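Side-chain contacts in ribosomal RNA processing protein 6 (Trypanosoma brucei brucei, PDB 4NLC), which probably degrades and trims RNA from its 3' end as an exosome-associated exoribonuclease, represented here by its catalytic core with the HRDC domain: residues 277-282 against 317-322; 301-306 against 311-316. The protein carries 1 engineered substitution. All blocks are in the same frame, centred on the assembly; numbering follows the deposited sequence.

Contact 1 (277-282 against 317-322); sequences KQALGR and MHISSV. Engineered in segment 317-322: Ser321 (natural residue Cys).
Leu280 and Ile319 mark the closest backbone approach, 7.4 Å from CA to CA, too far for main-chain pairing, and no hydrogen bond crosses between 277-282 and 317-322. Residues 277-280 form the last turn of helix 275-280, which ends as Gly281 takes a positive phi (33°); 319-322 open helix 319-328. That start is capped by His318, whose ND1 accepts from Ser320 N at 3.0 Å in a nearly straight bond (168° at the hydrogen), the donor tilted moderately from the imidazole plane.

Three apolar pairs carry the contact. Ile319 sends its longer branch across, CG1 lying anti to the backbone N (chi1 -164°), and its tip CD1 reaches CB of Ala279 at 3.8 Å. The Leu280 and Ile319 side chains run past each other in opposite directions, so that Leu280 CD2 lies alongside the Ile319 branch, 3.8 Å from CG1. The other leucine methyl, CD1, meets Val322 CG1 at 4.0 Å, one helical turn further on. Leu280 thus straddles two residues of the facing helix, CD2 leaning chiefly on Ile319 and CD1 on Val322, while within 317-322 Ala279 meets only Ile319.

Phe299 of helix 289-309 touches both Ala279 and Ile319, and Arg302 of the same helix lies against Ile319, so this long helix adjoins the pair. The engineered Ser321 takes no part in the contact, and its OG donates to the backbone O of Cys339; the native cysteine at this position forms a disulfide in another structure of the protein.

With 163 Å² buried in total and the side-chain pairs aliphatic throughout, attachment of helix 275-280 to the HRDC region at this point is consistent with apolar packing and exclusion of water, without a directional polar bond between the segments.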
ATOM      1  N   LYS A 277     -17.610  -7.501 -15.072  1.00 50.52           N
ATOM      2  CA  LYS A 277     -17.361  -7.053 -16.450  1.00 52.04           C
ATOM      3  C   LYS A 277     -15.993  -6.372 -16.571  1.00 58.91           C
ATOM      4  O   LYS A 277     -15.322  -6.521 -17.595  1.00 59.42           O
ATOM      5  CB  LYS A 277     -18.451  -6.085 -16.938  1.00 55.53           C
ATOM      6  CG  LYS A 277     -19.795  -6.730 -17.288  1.00 58.85           C
ATOM      7  CD  LYS A 277     -20.839  -5.678 -17.669  1.00 56.28           C
ATOM      8  CE  LYS A 277     -21.379  -4.917 -16.480  1.00 59.67           C
ATOM      9  NZ  LYS A 277     -21.235  -3.449 -16.640  1.00 68.45           N
ATOM     10  N   GLN A 278     -15.589  -5.625 -15.524  1.00 56.32           N
ATOM     11  CA  GLN A 278     -14.313  -4.909 -15.478  1.00 57.87           C
ATOM     12  C   GLN A 278     -13.126  -5.867 -15.400  1.00 63.37           C
ATOM     13  O   GLN A 278     -12.054  -5.560 -15.918  1.00 64.79           O
ATOM     14  CB  GLN A 278     -14.288  -3.940 -14.288  1.00 59.54           C
ATOM     15  CG  GLN A 278     -15.176  -2.707 -14.481  1.00 69.14           C
ATOM     16  CD  GLN A 278     -15.434  -1.918 -13.213  1.00 76.57           C
ATOM     17  OE1 GLN A 278     -15.350  -2.422 -12.088  1.00 63.30           O
ATOM     18  NE2 GLN A 278     -15.831  -0.666 -13.378  1.00 73.99           N
ATOM     19  N   ALA A 279     -13.324  -7.030 -14.763  1.00 59.46           N
ATOM     20  CA  ALA A 279     -12.290  -8.041 -14.568  1.00 58.93           C
ATOM     21  C   ALA A 279     -12.263  -9.097 -15.666  1.00 62.90           C
ATOM     22  O   ALA A 279     -11.187  -9.626 -15.968  1.00 62.71           O
ATOM     23  CB  ALA A 279     -12.471  -8.699 -13.212  1.00 58.30           C
ATOM     24  N   LEU A 280     -13.431  -9.423 -16.252  1.00 58.97           N
ATOM     25  CA  LEU A 280     -13.497 -10.447 -17.294  1.00 58.70           C
ATOM     26  C   LEU A 280     -13.419  -9.872 -18.710  1.00 64.16           C
ATOM     27  O   LEU A 280     -13.115 -10.621 -19.635  1.00 63.76           O
ATOM     28  CB  LEU A 280     -14.719 -11.382 -17.120  1.00 57.28           C
ATOM     29  CG  LEU A 280     -14.737 -12.244 -15.834  1.00 60.80           C
ATOM     30  CD1 LEU A 280     -16.110 -12.822 -15.575  1.00 60.14           C
ATOM     31  CD2 LEU A 280     -13.694 -13.352 -15.871  1.00 61.86           C
ATOM     32  N   GLY A 281     -13.647  -8.558 -18.849  1.00 62.28           N
ATOM     33  CA  GLY A 281     -13.594  -7.807 -20.107  1.00 63.47           C
ATOM     34  C   GLY A 281     -14.009  -8.549 -21.368  1.00 66.10           C
ATOM     35  O   GLY A 281     -15.103  -9.125 -21.429  1.00 64.05           O
ATOM     36  N   ARG A 282     -13.093  -8.583 -22.357  1.00 63.36           N
ATOM     37  CA  ARG A 282     -13.261  -9.217 -23.671  1.00 63.12           C
ATOM     38  C   ARG A 282     -13.534 -10.718 -23.613  1.00 64.50           C
ATOM     39  O   ARG A 282     -14.212 -11.242 -24.501  1.00 64.03           O
ATOM     40  CB  ARG A 282     -12.071  -8.910 -24.603  1.00 66.88           C
ATOM     41  CG  ARG A 282     -10.693  -9.441 -24.173  1.00 80.62           C
ATOM     42  CD  ARG A 282      -9.558  -8.831 -24.988  1.00 92.09           C
ATOM     43  NE  ARG A 282      -9.550  -9.290 -26.383  1.00100.83           N
ATOM     44  CZ  ARG A 282      -8.869  -8.704 -27.366  1.00116.23           C
ATOM     45  NH1 ARG A 282      -8.140  -7.620 -27.124  1.00107.01           N
ATOM     46  NH2 ARG A 282      -8.926  -9.185 -28.600  1.00 96.38           N
ATOM     47  N   MET A 317      -9.574 -18.101  -6.343  1.00 33.67           N
ATOM     48  CA  MET A 317      -9.716 -18.724  -7.651  1.00 35.08           C
ATOM     49  C   MET A 317      -9.097 -17.793  -8.698  1.00 39.38           C
ATOM     50  O   MET A 317      -9.391 -16.600  -8.697  1.00 38.39           O
ATOM     51  CB  MET A 317     -11.246 -18.803  -7.888  1.00 37.36           C
ATOM     52  CG  MET A 317     -11.725 -19.745  -8.928  1.00 41.64           C
ATOM     53  SD  MET A 317     -13.469 -19.381  -9.339  1.00 44.84           S
ATOM     54  CE  MET A 317     -14.264 -19.740  -7.797  1.00 41.78           C
ATOM     55  N   HIS A 318      -8.298 -18.328  -9.623  1.00 38.25           N
ATOM     56  CA  HIS A 318      -7.743 -17.516 -10.712  1.00 39.44           C
ATOM     57  C   HIS A 318      -8.891 -17.006 -11.610  1.00 42.72           C
ATOM     58  O   HIS A 318      -9.918 -17.660 -11.726  1.00 41.62           O
ATOM     59  CB  HIS A 318      -6.717 -18.315 -11.529  1.00 41.78           C
ATOM     60  CG  HIS A 318      -5.929 -17.477 -12.489  1.00 47.37           C
ATOM     61  ND1 HIS A 318      -6.430 -17.140 -13.739  1.00 49.69           N
ATOM     62  CD2 HIS A 318      -4.704 -16.919 -12.347  1.00 51.59           C
ATOM     63  CE1 HIS A 318      -5.494 -16.411 -14.321  1.00 51.00           C
ATOM     64  NE2 HIS A 318      -4.431 -16.251 -13.525  1.00 52.42           N
ATOM     65  N   ILE A 319      -8.736 -15.825 -12.193  1.00 40.94           N
ATOM     66  CA  ILE A 319      -9.740 -15.198 -13.059  1.00 41.14           C
ATOM     67  C   ILE A 319     -10.186 -16.129 -14.231  1.00 44.21           C
ATOM     68  O   ILE A 319     -11.372 -16.146 -14.568  1.00 42.99           O
ATOM     69  CB  ILE A 319      -9.239 -13.791 -13.535  1.00 45.56           C
ATOM     70  CG1 ILE A 319     -10.369 -12.922 -14.120  1.00 46.04           C
ATOM     71  CG2 ILE A 319      -8.054 -13.882 -14.493  1.00 47.93           C
ATOM     72  CD1 ILE A 319     -11.292 -12.305 -13.111  1.00 49.53           C
ATOM     73  N   SER A 320      -9.241 -16.912 -14.811  1.00 40.58           N
ATOM     74  CA  SER A 320      -9.490 -17.845 -15.912  1.00 39.61           C
ATOM     75  C   SER A 320     -10.384 -18.968 -15.461  1.00 40.63           C
ATOM     76  O   SER A 320     -11.181 -19.440 -16.256  1.00 40.06           O
ATOM     77  CB  SER A 320      -8.179 -18.394 -16.474  1.00 45.00           C
ATOM     78  OG  SER A 320      -7.417 -19.077 -15.492  1.00 53.09           O
ATOM     79  N   SER A 321     -10.281 -19.373 -14.172  1.00 36.65           N
ATOM     80  CA  SER A 321     -11.116 -20.408 -13.547  1.00 35.01           C
ATOM     81  C   SER A 321     -12.576 -19.997 -13.496  1.00 37.79           C
ATOM     82  O   SER A 321     -13.445 -20.849 -13.640  1.00 36.82           O
ATOM     83  CB  SER A 321     -10.609 -20.768 -12.157  1.00 36.05           C
ATOM     84  OG  SER A 321      -9.389 -21.487 -12.237  1.00 41.15           O
ATOM     85  N   VAL A 322     -12.844 -18.687 -13.315  1.00 34.86           N
ATOM     86  CA  VAL A 322     -14.182 -18.100 -13.314  1.00 33.41           C
ATOM     87  C   VAL A 322     -14.760 -18.308 -14.719  1.00 37.95           C
ATOM     88  O   VAL A 322     -15.880 -18.818 -14.862  1.00 36.88           O
ATOM     89  CB  VAL A 322     -14.140 -16.601 -12.922  1.00 37.03           C
ATOM     90  CG1 VAL A 322     -15.494 -15.932 -13.148  1.00 36.72           C
ATOM     91  CG2 VAL A 322     -13.689 -16.425 -11.479  1.00 36.74           C
TER

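Contact 2 (301-306 against 311-316); sequences WRDMAA and DSPSAV
Arg302 sends its chain, and Val316 one methyl, anti to the backbone N: CG of the arginine (chi1 -170°) and CG1 of the valine (chi1 168°) meet at 3.8 Å. A bend at chi3 (69°) then lays the guanidinium against Pro313, whose CB sits over the centre of one face, 3.6 Å from CZ; the two side chains cross at about a right angle. NH1 has its hydrogen-bond partner in Met317 O, just past the short helix.

Val316 is a knob in the hole formed by Trp301, Arg302, Ala305 and Ala306 of helix 289-309, its CG1 lying 3.8 Å from Trp301 CZ3 and its CG2 3.5 Å from Ala306 CA. Within the HRDC domain the chain doubles back after helix 289-309, and one turn of helix, 313-316, folds against the end of it. Ser312 is the N-cap of that turn, its OG accepting from Ala315 N at 3.3 Å.

At the reversal Asp311 N donates to Ala306 O over 2.9 Å. Ala306 CB packs on the proline ring, 4.1 Å from Pro313 CG, and Asp303 OD1, hydrogen-bonded to Tyr105 OH, lies beside that same CG, while OD2 forms a salt bridge with Arg307 NE.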
ATOM      1  N   TRP A 301     -19.615 -14.627  -6.075  1.00 33.06           N
ATOM      2  CA  TRP A 301     -19.328 -15.596  -5.026  1.00 32.22           C
ATOM      3  C   TRP A 301     -17.822 -15.498  -4.643  1.00 34.72           C
ATOM      4  O   TRP A 301     -17.482 -15.539  -3.453  1.00 35.22           O
ATOM      5  CB  TRP A 301     -19.659 -17.028  -5.480  1.00 30.76           C
ATOM      6  CG  TRP A 301     -19.286 -18.021  -4.427  1.00 32.12           C
ATOM      7  CD1 TRP A 301     -20.031 -18.370  -3.342  1.00 35.60           C
ATOM      8  CD2 TRP A 301     -17.991 -18.618  -4.234  1.00 31.61           C
ATOM      9  NE1 TRP A 301     -19.295 -19.169  -2.501  1.00 35.01           N
ATOM     10  CE2 TRP A 301     -18.044 -19.347  -3.028  1.00 36.02           C
ATOM     11  CE3 TRP A 301     -16.797 -18.627  -4.979  1.00 32.69           C
ATOM     12  CZ2 TRP A 301     -16.961 -20.104  -2.561  1.00 35.53           C
ATOM     13  CZ3 TRP A 301     -15.718 -19.363  -4.509  1.00 34.37           C
ATOM     14  CH2 TRP A 301     -15.809 -20.099  -3.318  1.00 35.50           C
ATOM     15  N   ARG A 302     -16.939 -15.404  -5.652  1.00 29.10           N
ATOM     16  CA  ARG A 302     -15.488 -15.351  -5.460  1.00 29.17           C
ATOM     17  C   ARG A 302     -15.095 -14.164  -4.607  1.00 34.05           C
ATOM     18  O   ARG A 302     -14.217 -14.301  -3.756  1.00 34.02           O
ATOM     19  CB  ARG A 302     -14.725 -15.398  -6.807  1.00 27.85           C
ATOM     20  CG  ARG A 302     -13.221 -15.579  -6.653  1.00 31.65           C
ATOM     21  CD  ARG A 302     -12.486 -15.462  -7.972  1.00 39.87           C
ATOM     22  NE  ARG A 302     -12.521 -14.095  -8.461  1.00 43.93           N
ATOM     23  CZ  ARG A 302     -11.502 -13.472  -9.028  1.00 48.33           C
ATOM     24  NH1 ARG A 302     -10.352 -14.101  -9.215  1.00 33.74           N
ATOM     25  NH2 ARG A 302     -11.621 -12.215  -9.408  1.00 31.32           N
ATOM     26  N   ASP A 303     -15.780 -13.026  -4.785  1.00 31.67           N
ATOM     27  CA  ASP A 303     -15.515 -11.842  -3.978  1.00 31.93           C
ATOM     28  C   ASP A 303     -15.998 -12.043  -2.531  1.00 35.48           C
ATOM     29  O   ASP A 303     -15.261 -11.718  -1.616  1.00 34.61           O
ATOM     30  CB  ASP A 303     -16.091 -10.578  -4.615  1.00 33.94           C
ATOM     31  CG  ASP A 303     -15.623  -9.331  -3.885  1.00 40.29           C
ATOM     32  OD1 ASP A 303     -14.496  -8.865  -4.162  1.00 38.60           O
ATOM     33  OD2 ASP A 303     -16.365  -8.847  -3.017  1.00 44.97           O
ATOM     34  N   MET A 304     -17.199 -12.598  -2.330  1.00 33.18           N
ATOM     35  CA  MET A 304     -17.741 -12.911  -0.998  1.00 34.73           C
ATOM     36  C   MET A 304     -16.810 -13.883  -0.233  1.00 34.58           C
ATOM     37  O   MET A 304     -16.398 -13.583   0.883  1.00 32.78           O
ATOM     38  CB  MET A 304     -19.178 -13.478  -1.094  1.00 39.09           C
ATOM     39  CG  MET A 304     -20.211 -12.422  -1.457  1.00 47.26           C
ATOM     40  SD  MET A 304     -21.924 -13.000  -1.750  1.00 56.69           S
ATOM     41  CE  MET A 304     -22.827 -11.894  -0.630  1.00 54.67           C
ATOM     42  N   ALA A 305     -16.409 -14.986  -0.879  1.00 30.28           N
ATOM     43  CA  ALA A 305     -15.517 -15.982  -0.298  1.00 29.99           C
ATOM     44  C   ALA A 305     -14.128 -15.397   0.023  1.00 33.91           C
ATOM     45  O   ALA A 305     -13.481 -15.838   0.974  1.00 33.72           O
ATOM     46  CB  ALA A 305     -15.392 -17.168  -1.233  1.00 30.82           C
ATOM     47  N   ALA A 306     -13.687 -14.398  -0.757  1.00 30.14           N
ATOM     48  CA  ALA A 306     -12.399 -13.731  -0.577  1.00 29.59           C
ATOM     49  C   ALA A 306     -12.425 -12.891   0.703  1.00 33.38           C
ATOM     50  O   ALA A 306     -11.442 -12.885   1.449  1.00 31.88           O
ATOM     51  CB  ALA A 306     -12.095 -12.856  -1.783  1.00 30.04           C
ATOM     52  N   ASP A 311      -8.642 -13.307   1.952  1.00 26.62           N
ATOM     53  CA  ASP A 311      -7.710 -13.578   0.873  1.00 26.85           C
ATOM     54  C   ASP A 311      -8.048 -12.659  -0.298  1.00 27.56           C
ATOM     55  O   ASP A 311      -9.178 -12.191  -0.391  1.00 23.77           O
ATOM     56  CB  ASP A 311      -7.850 -15.047   0.439  1.00 28.39           C
ATOM     57  CG  ASP A 311      -6.793 -15.965   1.006  1.00 36.21           C
ATOM     58  OD1 ASP A 311      -5.790 -15.452   1.573  1.00 33.68           O
ATOM     59  OD2 ASP A 311      -6.947 -17.191   0.871  1.00 42.79           O
ATOM     60  N   SER A 312      -7.109 -12.438  -1.219  1.00 26.22           N
ATOM     61  CA  SER A 312      -7.482 -11.639  -2.387  1.00 27.38           C
ATOM     62  C   SER A 312      -8.385 -12.532  -3.281  1.00 32.55           C
ATOM     63  O   SER A 312      -8.245 -13.762  -3.206  1.00 31.60           O
ATOM     64  CB  SER A 312      -6.250 -11.188  -3.164  1.00 30.11           C
ATOM     65  OG  SER A 312      -5.633 -12.281  -3.818  1.00 38.63           O
ATOM     66  N   PRO A 313      -9.305 -11.976  -4.113  1.00 30.12           N
ATOM     67  CA  PRO A 313     -10.090 -12.839  -5.021  1.00 30.09           C
ATOM     68  C   PRO A 313      -9.217 -13.808  -5.856  1.00 34.91           C
ATOM     69  O   PRO A 313      -9.618 -14.940  -6.055  1.00 33.53           O
ATOM     70  CB  PRO A 313     -10.859 -11.825  -5.887  1.00 31.96           C
ATOM     71  CG  PRO A 313     -10.987 -10.631  -5.017  1.00 35.49           C
ATOM     72  CD  PRO A 313      -9.627 -10.554  -4.346  1.00 31.67           C
ATOM     73  N   SER A 314      -7.992 -13.404  -6.248  1.00 34.99           N
ATOM     74  CA  SER A 314      -7.049 -14.262  -6.988  1.00 35.80           C
ATOM     75  C   SER A 314      -6.560 -15.460  -6.160  1.00 38.86           C
ATOM     76  O   SER A 314      -6.310 -16.518  -6.723  1.00 39.02           O
ATOM     77  CB  SER A 314      -5.864 -13.454  -7.507  1.00 39.47           C
ATOM     78  OG  SER A 314      -6.301 -12.536  -8.494  1.00 48.72           O
ATOM     79  N   ALA A 315      -6.456 -15.311  -4.830  1.00 33.55           N
ATOM     80  CA  ALA A 315      -6.040 -16.421  -3.977  1.00 32.53           C
ATOM     81  C   ALA A 315      -7.208 -17.430  -3.788  1.00 36.20           C
ATOM     82  O   ALA A 315      -6.972 -18.594  -3.458  1.00 36.93           O
ATOM     83  CB  ALA A 315      -5.519 -15.905  -2.636  1.00 32.30           C
ATOM     84  N   VAL A 316      -8.455 -16.989  -3.987  1.00 30.55           N
ATOM     85  CA  VAL A 316      -9.600 -17.896  -3.900  1.00 30.38           C
ATOM     86  C   VAL A 316      -9.627 -18.767  -5.177  1.00 36.75           C
ATOM     87  O   VAL A 316      -9.667 -20.006  -5.101  1.00 35.95           O
ATOM     88  CB  VAL A 316     -10.946 -17.134  -3.695  1.00 32.89           C
ATOM     89  CG1 VAL A 316     -12.159 -18.050  -3.903  1.00 31.77           C
ATOM     90  CG2 VAL A 316     -11.000 -16.483  -2.316  1.00 32.52           C
TER

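Overall arrangement
The two contacts have centres about 12 Å apart, on the same side of the chain's centre. Along the chain the order is 277-282, 301-306, 311-316, 317-322, so contact 2 falls wholly between the halves of contact 1. Helix 275-280 leads to helix 289-309, and the turn 313-316 leads directly to helix 319-328. Arg302 joins the contacts through its NH1 bond to Met317 and through its CD, which packs on Val322 CG2. Met317 CE also touches the Trp301 ring. Both therefore belong to one helical assembly in and around the HRDC domain, distinct from the mixed sheet of the exonuclease domain, although Tyr105 and Phe102 reach contact 2 from that side.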